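Local structure of putative iron binding protein (Bordetella pertussis Tohama I, 2OWT) at residues S9-R14 against D41-R46. The protein binds ferric iron and, as a member of the bacterial solute-binding protein family, probably serves in iron uptake. Numbering follows the deposited sequence.
With CO3 (carbonate ion), chain C.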
ATOM      1  N   SER A   9      15.914 -15.203  -0.016  1.00 12.96           N
ATOM      2  CA  SER A   9      16.047 -13.914   0.673  1.00 12.12           C
ATOM      3  C   SER A   9      15.013 -12.914   0.200  1.00 11.09           C
ATOM      4  O   SER A   9      14.857 -12.695  -0.990  1.00 11.05           O
ATOM      5  CB  SER A   9      17.438 -13.328   0.475  1.00 12.05           C
ATOM      6  OG  SER A   9      18.402 -14.159   1.081  1.00 13.69           O
ATOM      7  N   LEU A  10      14.305 -12.318   1.146  1.00 10.30           N
ATOM      8  CA  LEU A  10      13.331 -11.289   0.836  1.00  9.49           C
ATOM      9  C   LEU A  10      13.819  -9.935   1.334  1.00  9.01           C
ATOM     10  O   LEU A  10      14.169  -9.778   2.500  1.00  8.61           O
ATOM     11  CB  LEU A  10      11.957 -11.626   1.441  1.00  9.40           C
ATOM     12  CG  LEU A  10      10.856 -10.560   1.322  1.00  9.08           C
ATOM     13  CD1 LEU A  10      10.209 -10.573  -0.046  1.00  8.42           C
ATOM     14  CD2 LEU A  10       9.796 -10.730   2.401  1.00  8.86           C
ATOM     15  N   TYR A  11      13.854  -8.973   0.422  1.00  8.55           N
ATOM     16  CA  TYR A  11      14.050  -7.569   0.760  1.00  7.78           C
ATOM     17  C   TYR A  11      12.701  -6.866   0.608  1.00  7.42           C
ATOM     18  O   TYR A  11      12.067  -6.943  -0.451  1.00  7.23           O
ATOM     19  CB  TYR A  11      15.053  -6.933  -0.200  1.00  7.85           C
ATOM     20  CG  TYR A  11      16.503  -7.293   0.020  1.00  7.94           C
ATOM     21  CD1 TYR A  11      16.899  -8.614   0.271  1.00  7.40           C
ATOM     22  CD2 TYR A  11      17.490  -6.312  -0.072  1.00  7.88           C
ATOM     23  CE1 TYR A  11      18.229  -8.943   0.456  1.00  7.55           C
ATOM     24  CE2 TYR A  11      18.828  -6.626   0.104  1.00  9.10           C
ATOM     25  CZ  TYR A  11      19.190  -7.941   0.370  1.00  8.88           C
ATOM     26  OH  TYR A  11      20.514  -8.237   0.544  1.00  8.79           O
ATOM     27  N   THR A  12      12.263  -6.175   1.651  1.00  6.87           N
ATOM     28  CA  THR A  12      10.961  -5.521   1.590  1.00  6.53           C
ATOM     29  C   THR A  12      10.816  -4.257   2.454  1.00  6.36           C
ATOM     30  O   THR A  12      11.526  -4.066   3.449  1.00  6.36           O
ATOM     31  CB  THR A  12       9.805  -6.512   1.904  1.00  6.56           C
ATOM     32  OG1 THR A  12       8.550  -5.862   1.658  1.00  7.26           O
ATOM     33  CG2 THR A  12       9.858  -6.996   3.355  1.00  5.22           C
ATOM     34  N   THR A  13       9.890  -3.404   2.041  1.00  5.70           N
ATOM     35  CA  THR A  13       9.536  -2.216   2.792  1.00  5.72           C
ATOM     36  C   THR A  13       8.333  -2.509   3.681  1.00  6.07           C
ATOM     37  O   THR A  13       7.845  -1.620   4.389  1.00  5.42           O
ATOM     38  CB  THR A  13       9.175  -1.056   1.865  1.00  5.57           C
ATOM     39  OG1 THR A  13       8.320  -1.543   0.820  1.00  5.52           O
ATOM     40  CG2 THR A  13      10.430  -0.419   1.269  1.00  4.72           C
ATOM     41  N   ARG A  14       7.864  -3.760   3.644  1.00  6.42           N
ATOM     42  CA  ARG A  14       6.700  -4.148   4.422  1.00  6.83           C
ATOM     43  C   ARG A  14       6.937  -4.125   5.927  1.00  7.27           C
ATOM     44  O   ARG A  14       8.053  -4.329   6.411  1.00  6.73           O
ATOM     45  CB  ARG A  14       6.152  -5.506   3.991  1.00  6.99           C
ATOM     46  CG  ARG A  14       5.514  -5.500   2.610  1.00  7.39           C
ATOM     47  CD  ARG A  14       4.286  -6.370   2.554  1.00  7.08           C
ATOM     48  NE  ARG A  14       3.205  -5.769   3.331  1.00  7.55           N
ATOM     49  CZ  ARG A  14       1.926  -6.131   3.259  1.00  7.70           C
ATOM     50  NH1 ARG A  14       1.531  -7.102   2.432  1.00  5.31           N
ATOM     51  NH2 ARG A  14       1.035  -5.505   4.019  1.00  9.52           N
ATOM     52  N   ASP A  41      12.950   2.351   3.406  1.00 10.03           N
ATOM     53  CA  ASP A  41      12.913   2.936   2.070  1.00 10.08           C
ATOM     54  C   ASP A  41      14.275   2.651   1.431  1.00  9.92           C
ATOM     55  O   ASP A  41      15.127   2.013   2.058  1.00  9.83           O
ATOM     56  CB  ASP A  41      12.681   4.451   2.165  1.00 10.18           C
ATOM     57  CG  ASP A  41      13.758   5.158   2.975  1.00 10.54           C
ATOM     58  OD1 ASP A  41      13.443   6.153   3.665  1.00 11.61           O
ATOM     59  OD2 ASP A  41      14.928   4.728   2.919  1.00 11.83           O
ATOM     60  N   GLY A  42      14.491   3.157   0.213  1.00  9.63           N
ATOM     61  CA  GLY A  42      15.782   3.045  -0.469  1.00  9.12           C
ATOM     62  C   GLY A  42      16.121   1.646  -0.937  1.00  9.20           C
ATOM     63  O   GLY A  42      17.285   1.249  -0.987  1.00  9.80           O
ATOM     64  N   LEU A  43      15.094   0.893  -1.286  1.00  9.17           N
ATOM     65  CA  LEU A  43      15.241  -0.484  -1.726  1.00  9.23           C
ATOM     66  C   LEU A  43      16.089  -0.582  -2.999  1.00  9.20           C
ATOM     67  O   LEU A  43      16.894  -1.498  -3.147  1.00  9.10           O
ATOM     68  CB  LEU A  43      13.844  -1.075  -1.947  1.00  9.30           C
ATOM     69  CG  LEU A  43      13.535  -2.552  -1.762  1.00  9.11           C
ATOM     70  CD1 LEU A  43      14.385  -3.174  -0.673  1.00  9.06           C
ATOM     71  CD2 LEU A  43      12.058  -2.674  -1.456  1.00  8.13           C
ATOM     72  N   LEU A  44      15.914   0.366  -3.913  1.00  9.38           N
ATOM     73  CA  LEU A  44      16.726   0.392  -5.114  1.00  9.77           C
ATOM     74  C   LEU A  44      18.194   0.725  -4.814  1.00 10.62           C
ATOM     75  O   LEU A  44      19.093   0.172  -5.451  1.00 11.15           O
ATOM     76  CB  LEU A  44      16.130   1.343  -6.146  1.00  9.93           C
ATOM     77  CG  LEU A  44      16.914   1.703  -7.413  1.00  9.79           C
ATOM     78  CD1 LEU A  44      17.145   0.480  -8.303  1.00 10.16           C
ATOM     79  CD2 LEU A  44      16.155   2.796  -8.151  1.00  9.18           C
ATOM     80  N   GLU A  45      18.436   1.594  -3.834  1.00 10.97           N
ATOM     81  CA  GLU A  45      19.807   1.953  -3.470  1.00 11.82           C
ATOM     82  C   GLU A  45      20.533   0.782  -2.828  1.00 12.77           C
ATOM     83  O   GLU A  45      21.701   0.554  -3.127  1.00 12.96           O
ATOM     84  CB  GLU A  45      19.870   3.205  -2.568  1.00 11.20           C
ATOM     85  CG  GLU A  45      19.597   4.543  -3.288  1.00 10.52           C
ATOM     86  CD  GLU A  45      18.138   4.717  -3.735  1.00 10.09           C
ATOM     87  OE1 GLU A  45      17.261   3.993  -3.221  1.00  8.98           O
ATOM     88  OE2 GLU A  45      17.864   5.572  -4.610  1.00 10.32           O
ATOM     89  N   ARG A  46      19.859   0.028  -1.961  1.00 14.01           N
ATOM     90  CA  ARG A  46      20.542  -1.094  -1.328  1.00 15.80           C
ATOM     91  C   ARG A  46      20.846  -2.244  -2.285  1.00 16.33           C
ATOM     92  O   ARG A  46      21.938  -2.797  -2.246  1.00 16.41           O
ATOM     93  CB  ARG A  46      19.829  -1.613  -0.086  1.00 16.19           C
ATOM     94  CG  ARG A  46      20.836  -2.296   0.843  1.00 18.45           C
ATOM     95  CD  ARG A  46      20.234  -3.439   1.578  1.00 21.12           C
ATOM     96  NE  ARG A  46      19.847  -3.032   2.920  1.00 24.10           N
ATOM     97  CZ  ARG A  46      20.136  -3.717   4.018  1.00 23.76           C
ATOM     98  NH1 ARG A  46      20.814  -4.861   3.934  1.00 22.57           N
ATOM     99  NH2 ARG A  46      19.726  -3.261   5.197  1.00 24.74           N
TER
HETATM  100  C   CO3 C 325       2.782  -2.478   5.185  1.00  8.09           C
HETATM  101  O1  CO3 C 325       3.261  -1.464   5.834  1.00  8.02           O
HETATM  102  O2  CO3 C 325       1.600  -2.376   4.674  1.00  8.76           O
HETATM  103  O3  CO3 C 325       3.464  -3.571   5.037  1.00  8.18           O
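L43 holds its CG anti to the backbone N (chi1 -150°), and this stretches its two methyls from the start of helix 43-50 to strand 7-12. Y11 has its CG anti to its own carbonyl carbon and beside the backbone N, and its ring extends past L43 to R46. The two methyls of L43 divide the work. CD1 sits at the edge of the Y11 ring, near its plane, and is 3.8 Å from Y11 CB. CD2 turns to the end of the strand and meets T13 CG2 at 3.9 Å. One turn along the helix, R46 crosses the tyrosine at about a right angle. Its aliphatic CD does the touching, 3.8 Å from Y11 CE2, and its guanidinium does not stack on the ring, the planes being 84° apart. Y11 OH is hydrogen-bonded to E50, farther along the same helix, which ties down the far end of the ring.

The strand ends in an ST turn: T12 OG1 accepts from R14 N at 3.0 Å and also bonds to M60 O of the adjacent parallel strand 58-61. R14 then reaches a carbonate ion, which probably came from the crystallisation liquor. Its NE meets O3 of the carbonate in the guanidinium plane, at 2.8 Å and nearly straight (166°). NH2 bonds to carbonate O2 at 3.2 Å and forms a salt bridge with E276. R105 and the backbone N of E15 also hold the ion.

The T13 side chain is about 8 Å from the bound ferric ion. The contacts between the two segments are apolar, while Y11 OH, T12 OG1 and the R14 guanidinium are satisfied by other partners. Packing thus joins helix to sheet, and the charges of R14 and R105 probably help to balance the carbonate, with E276 as a second partner of R14.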